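Local coordinates for L-Ala-D/L-Glu Epimerase (Escherichia coli, PDB 1JPD), which belongs to the enolase superfamily, pairing an N-terminal capping domain with a TIM-barrel-like domain, at residues A[273-286]-A[297-311]. Sequence-based numbering, arbitrary orientation.
Sequences SLMLGCMLCTSRAI and SFADLDGPTWLAVDV
Leu276 and Ala299 pair as parallel neighbours in the last beta-alpha-beta unit of the enolase-type barrel, a right-handed crossover in which strand 273-276 leads through helix 283-289 to the short strand 298-299. Leu276 N donates to Phe298 O at 3.0 Å, and Leu276 O accepts from Asp300 N. At the start of the pairing, Ser297 N reaches Leu274 O, while a water bridges Leu274 N and Ser297 OG. Side chains of the paired residues part to two faces. Met275, extended from a CG anti to the backbone N (chi1 -177°), lays CG against Phe298 CB and brings CE to Asp300 CB at 3.8 Å. On the face of Leu276, its CD2 meets Leu301 CD2 at 3.6 Å. Leu301 thereby bridges strand and helix, since its CB also lies against Ile286 CG2. Ile286 CG1 reaches Pro304 CG at 3.4 Å.

Beyond the strands, the carboxylate of Asp310 grips the helix start with both oxygens: OD1 takes Ser283 N on its syn lone pair at 3.1 Å, and OD2 takes the Ser283 hydroxyl, 24° out of the carboxylate plane. Thr282, the N-cap, accepts Arg284 N through OG1, which is also hydrogen-bonded to Glu47, and Val311 CG1 sits over one guanidinium face of Arg284, 3.9 Å above its plane. Salt bridges from Arg284 to Glu12 and Glu47 join this helix start to the N-terminal antiparallel sheet, whose Trp14 also packs on Val311. Strand 273-276 is flanked within the barrel by strand 246-249, and a backbone hydrogen bond joins Ala299 to Ala125 of strand 121-128, bringing the last barrel strand against the first.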
loop_
_atom_site.group_PDB
_atom_site.type_symbol
_atom_site.label_atom_id
_atom_site.label_comp_id
_atom_site.label_asym_id
_atom_site.label_seq_id
_atom_site.Cartn_x
_atom_site.Cartn_y
_atom_site.Cartn_z
ATOM N N SER A 273 11.042 -3.822 -9.822
ATOM C CA SER A 273 10.030 -4.844 -9.573
ATOM C C SER A 273 8.962 -4.096 -8.766
ATOM O O SER A 273 9.253 -3.059 -8.165
ATOM C CB SER A 273 10.614 -6.023 -8.777
ATOM O OG SER A 273 11.497 -5.592 -7.758
ATOM N N LEU A 274 7.733 -4.595 -8.752
ATOM C CA LEU A 274 6.676 -3.890 -8.036
ATOM C C LEU A 274 6.079 -4.632 -6.860
ATOM O O LEU A 274 6.097 -5.858 -6.793
ATOM C CB LEU A 274 5.532 -3.529 -8.992
ATOM C CG LEU A 274 5.833 -2.833 -10.320
ATOM C CD1 LEU A 274 4.518 -2.531 -11.017
ATOM C CD2 LEU A 274 6.630 -1.559 -10.081
ATOM N N MET A 275 5.535 -3.856 -5.935
ATOM C CA MET A 275 4.867 -4.388 -4.764
ATOM C C MET A 275 3.652 -3.484 -4.575
ATOM O O MET A 275 3.718 -2.297 -4.880
ATOM C CB MET A 275 5.773 -4.306 -3.546
ATOM C CG MET A 275 5.148 -4.923 -2.326
ATOM S SD MET A 275 6.123 -4.659 -0.847
ATOM C CE MET A 275 4.929 -5.145 0.366
ATOM N N LEU A 276 2.538 -4.035 -4.107
ATOM C CA LEU A 276 1.343 -3.229 -3.889
ATOM C C LEU A 276 1.074 -3.177 -2.394
ATOM O O LEU A 276 0.899 -4.216 -1.760
ATOM C CB LEU A 276 0.133 -3.830 -4.616
ATOM C CG LEU A 276 -1.211 -3.094 -4.461
ATOM C CD1 LEU A 276 -1.109 -1.713 -5.070
ATOM C CD2 LEU A 276 -2.330 -3.879 -5.143
ATOM N N GLY A 277 1.060 -1.971 -1.829
ATOM C CA GLY A 277 0.811 -1.822 -0.404
ATOM C C GLY A 277 -0.491 -1.110 -0.106
ATOM O O GLY A 277 -1.296 -0.853 -0.999
ATOM N N CYS A 278 -0.706 -0.781 1.158
ATOM C CA CYS A 278 -1.921 -0.091 1.551
ATOM C C CYS A 278 -1.663 0.528 2.904
ATOM O O CYS A 278 -0.641 0.259 3.526
ATOM C CB CYS A 278 -3.076 -1.081 1.686
ATOM S SG CYS A 278 -2.936 -2.127 3.189
ATOM N N MET A 279 -2.592 1.363 3.350
ATOM C CA MET A 279 -2.514 1.997 4.668
ATOM C C MET A 279 -3.647 1.316 5.436
ATOM O O MET A 279 -4.266 0.382 4.915
ATOM C CB MET A 279 -2.823 3.490 4.565
ATOM C CG MET A 279 -1.995 4.234 3.565
ATOM S SD MET A 279 -0.334 4.467 4.162
ATOM C CE MET A 279 0.283 5.616 2.988
ATOM N N LEU A 280 -3.912 1.756 6.663
ATOM C CA LEU A 280 -5.031 1.204 7.420
ATOM C C LEU A 280 -6.242 1.772 6.672
ATOM O O LEU A 280 -6.304 2.971 6.419
ATOM C CB LEU A 280 -5.005 1.700 8.870
ATOM C CG LEU A 280 -3.929 1.066 9.751
ATOM C CD1 LEU A 280 -3.966 1.681 11.133
ATOM C CD2 LEU A 280 -4.158 -0.434 9.826
ATOM N N CYS A 281 -7.196 0.921 6.315
ATOM C CA CYS A 281 -8.346 1.377 5.543
ATOM C C CYS A 281 -9.491 0.370 5.561
ATOM O O CYS A 281 -9.384 -0.683 6.183
ATOM C CB CYS A 281 -7.899 1.589 4.094
ATOM S SG CYS A 281 -7.212 0.059 3.344
ATOM N N THR A 282 -10.586 0.701 4.881
ATOM C CA THR A 282 -11.724 -0.215 4.788
ATOM C C THR A 282 -11.578 -0.915 3.442
ATOM O O THR A 282 -10.703 -0.550 2.643
ATOM C CB THR A 282 -13.085 0.512 4.800
ATOM O OG1 THR A 282 -13.298 1.146 3.535
ATOM C CG2 THR A 282 -13.133 1.549 5.904
ATOM N N SER A 283 -12.431 -1.904 3.184
ATOM C CA SER A 283 -12.360 -2.637 1.924
ATOM C C SER A 283 -12.422 -1.718 0.709
ATOM O O SER A 283 -11.883 -2.045 -0.350
ATOM C CB SER A 283 -13.479 -3.672 1.842
ATOM O OG SER A 283 -13.287 -4.696 2.800
ATOM N N ARG A 284 -13.064 -0.562 0.865
ATOM C CA ARG A 284 -13.191 0.385 -0.235
ATOM C C ARG A 284 -11.849 0.744 -0.850
ATOM O O ARG A 284 -11.725 0.834 -2.068
ATOM C CB ARG A 284 -13.901 1.661 0.237
ATOM C CG ARG A 284 -15.424 1.524 0.361
ATOM C CD ARG A 284 -16.068 2.824 0.822
ATOM N NE ARG A 284 -15.472 3.271 2.076
ATOM C CZ ARG A 284 -16.138 3.862 3.060
ATOM N NH1 ARG A 284 -17.439 4.092 2.941
ATOM N NH2 ARG A 284 -15.505 4.192 4.179
ATOM N N ALA A 285 -10.838 0.935 -0.011
ATOM C CA ALA A 285 -9.514 1.301 -0.501
ATOM C C ALA A 285 -8.781 0.136 -1.158
ATOM O O ALA A 285 -8.033 0.335 -2.112
ATOM C CB ALA A 285 -8.668 1.882 0.636
ATOM N N ILE A 286 -8.987 -1.076 -0.652
ATOM C CA ILE A 286 -8.327 -2.234 -1.236
ATOM C C ILE A 286 -8.913 -2.466 -2.629
ATOM O O ILE A 286 -8.170 -2.609 -3.605
ATOM C CB ILE A 286 -8.518 -3.494 -0.366
ATOM C CG1 ILE A 286 -8.034 -3.221 1.057
ATOM C CG2 ILE A 286 -7.710 -4.643 -0.934
ATOM C CD1 ILE A 286 -6.579 -2.745 1.126
ATOM N N SER A 297 4.778 -8.373 -7.553
ATOM C CA SER A 297 5.444 -9.548 -6.995
ATOM C C SER A 297 4.875 -9.911 -5.629
ATOM O O SER A 297 4.787 -11.088 -5.272
ATOM C CB SER A 297 6.947 -9.286 -6.851
ATOM O OG SER A 297 7.546 -8.974 -8.096
ATOM N N PHE A 298 4.509 -8.892 -4.856
ATOM C CA PHE A 298 3.931 -9.105 -3.535
ATOM C C PHE A 298 2.745 -8.181 -3.349
ATOM O O PHE A 298 2.748 -7.057 -3.839
ATOM C CB PHE A 298 4.956 -8.824 -2.432
ATOM C CG PHE A 298 6.213 -9.628 -2.554
ATOM C CD1 PHE A 298 7.343 -9.089 -3.160
ATOM C CD2 PHE A 298 6.260 -10.943 -2.095
ATOM C CE1 PHE A 298 8.499 -9.844 -3.307
ATOM C CE2 PHE A 298 7.411 -11.704 -2.239
ATOM C CZ PHE A 298 8.532 -11.156 -2.847
ATOM N N ALA A 299 1.729 -8.665 -2.648
ATOM C CA ALA A 299 0.548 -7.866 -2.375
ATOM C C ALA A 299 0.379 -7.772 -0.865
ATOM O O ALA A 299 0.243 -8.790 -0.186
ATOM C CB ALA A 299 -0.684 -8.504 -2.995
ATOM N N ASP A 300 0.415 -6.553 -0.341
ATOM C CA ASP A 300 0.226 -6.329 1.087
ATOM C C ASP A 300 -1.049 -5.487 1.177
ATOM O O ASP A 300 -0.993 -4.256 1.267
ATOM C CB ASP A 300 1.431 -5.582 1.666
ATOM C CG ASP A 300 1.375 -5.472 3.178
ATOM O OD1 ASP A 300 0.488 -6.107 3.788
ATOM O OD2 ASP A 300 2.220 -4.758 3.766
ATOM N N LEU A 301 -2.199 -6.165 1.140
ATOM C CA LEU A 301 -3.492 -5.486 1.156
ATOM C C LEU A 301 -4.412 -5.812 2.322
ATOM O O LEU A 301 -5.609 -5.539 2.243
ATOM C CB LEU A 301 -4.249 -5.801 -0.136
ATOM C CG LEU A 301 -3.547 -5.587 -1.478
ATOM C CD1 LEU A 301 -4.342 -6.271 -2.590
ATOM C CD2 LEU A 301 -3.403 -4.095 -1.747
ATOM N N ASP A 302 -3.889 -6.370 3.407
ATOM C CA ASP A 302 -4.773 -6.724 4.509
ATOM C C ASP A 302 -5.126 -5.591 5.477
ATOM O O ASP A 302 -5.604 -5.837 6.581
ATOM C CB ASP A 302 -4.221 -7.946 5.278
ATOM C CG ASP A 302 -3.009 -7.623 6.143
ATOM O OD1 ASP A 302 -2.548 -8.545 6.850
ATOM O OD2 ASP A 302 -2.522 -6.469 6.126
ATOM N N GLY A 303 -4.915 -4.350 5.060
ATOM C CA GLY A 303 -5.247 -3.229 5.924
ATOM C C GLY A 303 -6.592 -3.373 6.627
ATOM O O GLY A 303 -6.681 -3.176 7.837
ATOM N N PRO A 304 -7.663 -3.722 5.902
ATOM C CA PRO A 304 -8.971 -3.867 6.546
ATOM C C PRO A 304 -9.028 -4.817 7.745
ATOM O O PRO A 304 -9.796 -4.580 8.674
ATOM C CB PRO A 304 -9.871 -4.340 5.406
ATOM C CG PRO A 304 -9.257 -3.679 4.204
ATOM C CD PRO A 304 -7.774 -3.905 4.443
ATOM N N THR A 305 -8.230 -5.885 7.737
ATOM C CA THR A 305 -8.261 -6.846 8.843
ATOM C C THR A 305 -7.788 -6.245 10.162
ATOM O O THR A 305 -8.001 -6.828 11.223
ATOM C CB THR A 305 -7.413 -8.125 8.551
ATOM O OG1 THR A 305 -6.025 -7.783 8.466
ATOM C CG2 THR A 305 -7.841 -8.775 7.238
ATOM N N TRP A 306 -7.157 -5.076 10.095
ATOM C CA TRP A 306 -6.668 -4.423 11.301
ATOM C C TRP A 306 -7.782 -3.641 11.984
ATOM O O TRP A 306 -7.605 -3.145 13.097
ATOM C CB TRP A 306 -5.500 -3.473 10.982
ATOM C CG TRP A 306 -4.284 -4.153 10.404
ATOM C CD1 TRP A 306 -4.148 -4.662 9.142
ATOM C CD2 TRP A 306 -3.056 -4.436 11.081
ATOM N NE1 TRP A 306 -2.911 -5.247 8.992
ATOM C CE2 TRP A 306 -2.219 -5.121 10.166
ATOM C CE3 TRP A 306 -2.575 -4.177 12.372
ATOM C CZ2 TRP A 306 -0.932 -5.555 10.502
ATOM C CZ3 TRP A 306 -1.288 -4.611 12.709
ATOM C CH2 TRP A 306 -0.483 -5.291 11.774
ATOM N N LEU A 307 -8.926 -3.520 11.322
ATOM C CA LEU A 307 -10.042 -2.786 11.903
ATOM C C LEU A 307 -11.002 -3.747 12.602
ATOM O O LEU A 307 -11.242 -4.855 12.112
ATOM C CB LEU A 307 -10.800 -2.010 10.825
ATOM C CG LEU A 307 -10.016 -1.182 9.808
ATOM C CD1 LEU A 307 -10.997 -0.338 9.030
ATOM C CD2 LEU A 307 -9.013 -0.294 10.489
ATOM N N ALA A 308 -11.548 -3.317 13.742
ATOM C CA ALA A 308 -12.491 -4.135 14.511
ATOM C C ALA A 308 -13.646 -4.571 13.610
ATOM O O ALA A 308 -14.066 -5.731 13.621
ATOM C CB ALA A 308 -13.021 -3.343 15.705
ATOM N N VAL A 309 -14.154 -3.620 12.834
ATOM C CA VAL A 309 -15.236 -3.873 11.897
ATOM C C VAL A 309 -14.836 -3.234 10.581
ATOM O O VAL A 309 -13.911 -2.423 10.533
ATOM C CB VAL A 309 -16.568 -3.260 12.375
ATOM C CG1 VAL A 309 -17.108 -4.050 13.563
ATOM C CG2 VAL A 309 -16.362 -1.802 12.758
ATOM N N ASP A 310 -15.535 -3.608 9.518
ATOM C CA ASP A 310 -15.252 -3.099 8.182
ATOM C C ASP A 310 -16.569 -2.619 7.576
ATOM O O ASP A 310 -17.623 -2.679 8.217
ATOM C CB ASP A 310 -14.657 -4.232 7.332
ATOM C CG ASP A 310 -14.060 -3.748 6.015
ATOM O OD1 ASP A 310 -14.166 -2.548 5.676
ATOM O OD2 ASP A 310 -13.478 -4.588 5.302
ATOM N N VAL A 311 -16.511 -2.132 6.345
ATOM C CA VAL A 311 -17.714 -1.684 5.678
ATOM C C VAL A 311 -18.580 -2.911 5.434
ATOM O O VAL A 311 -18.174 -4.038 5.713
ATOM C CB VAL A 311 -17.393 -1.005 4.341
ATOM C CG1 VAL A 311 -16.771 0.348 4.595
ATOM C CG2 VAL A 311 -16.455 -1.878 3.526
HETATM O O HOH W 1 6.933 -7.158 -9.851
#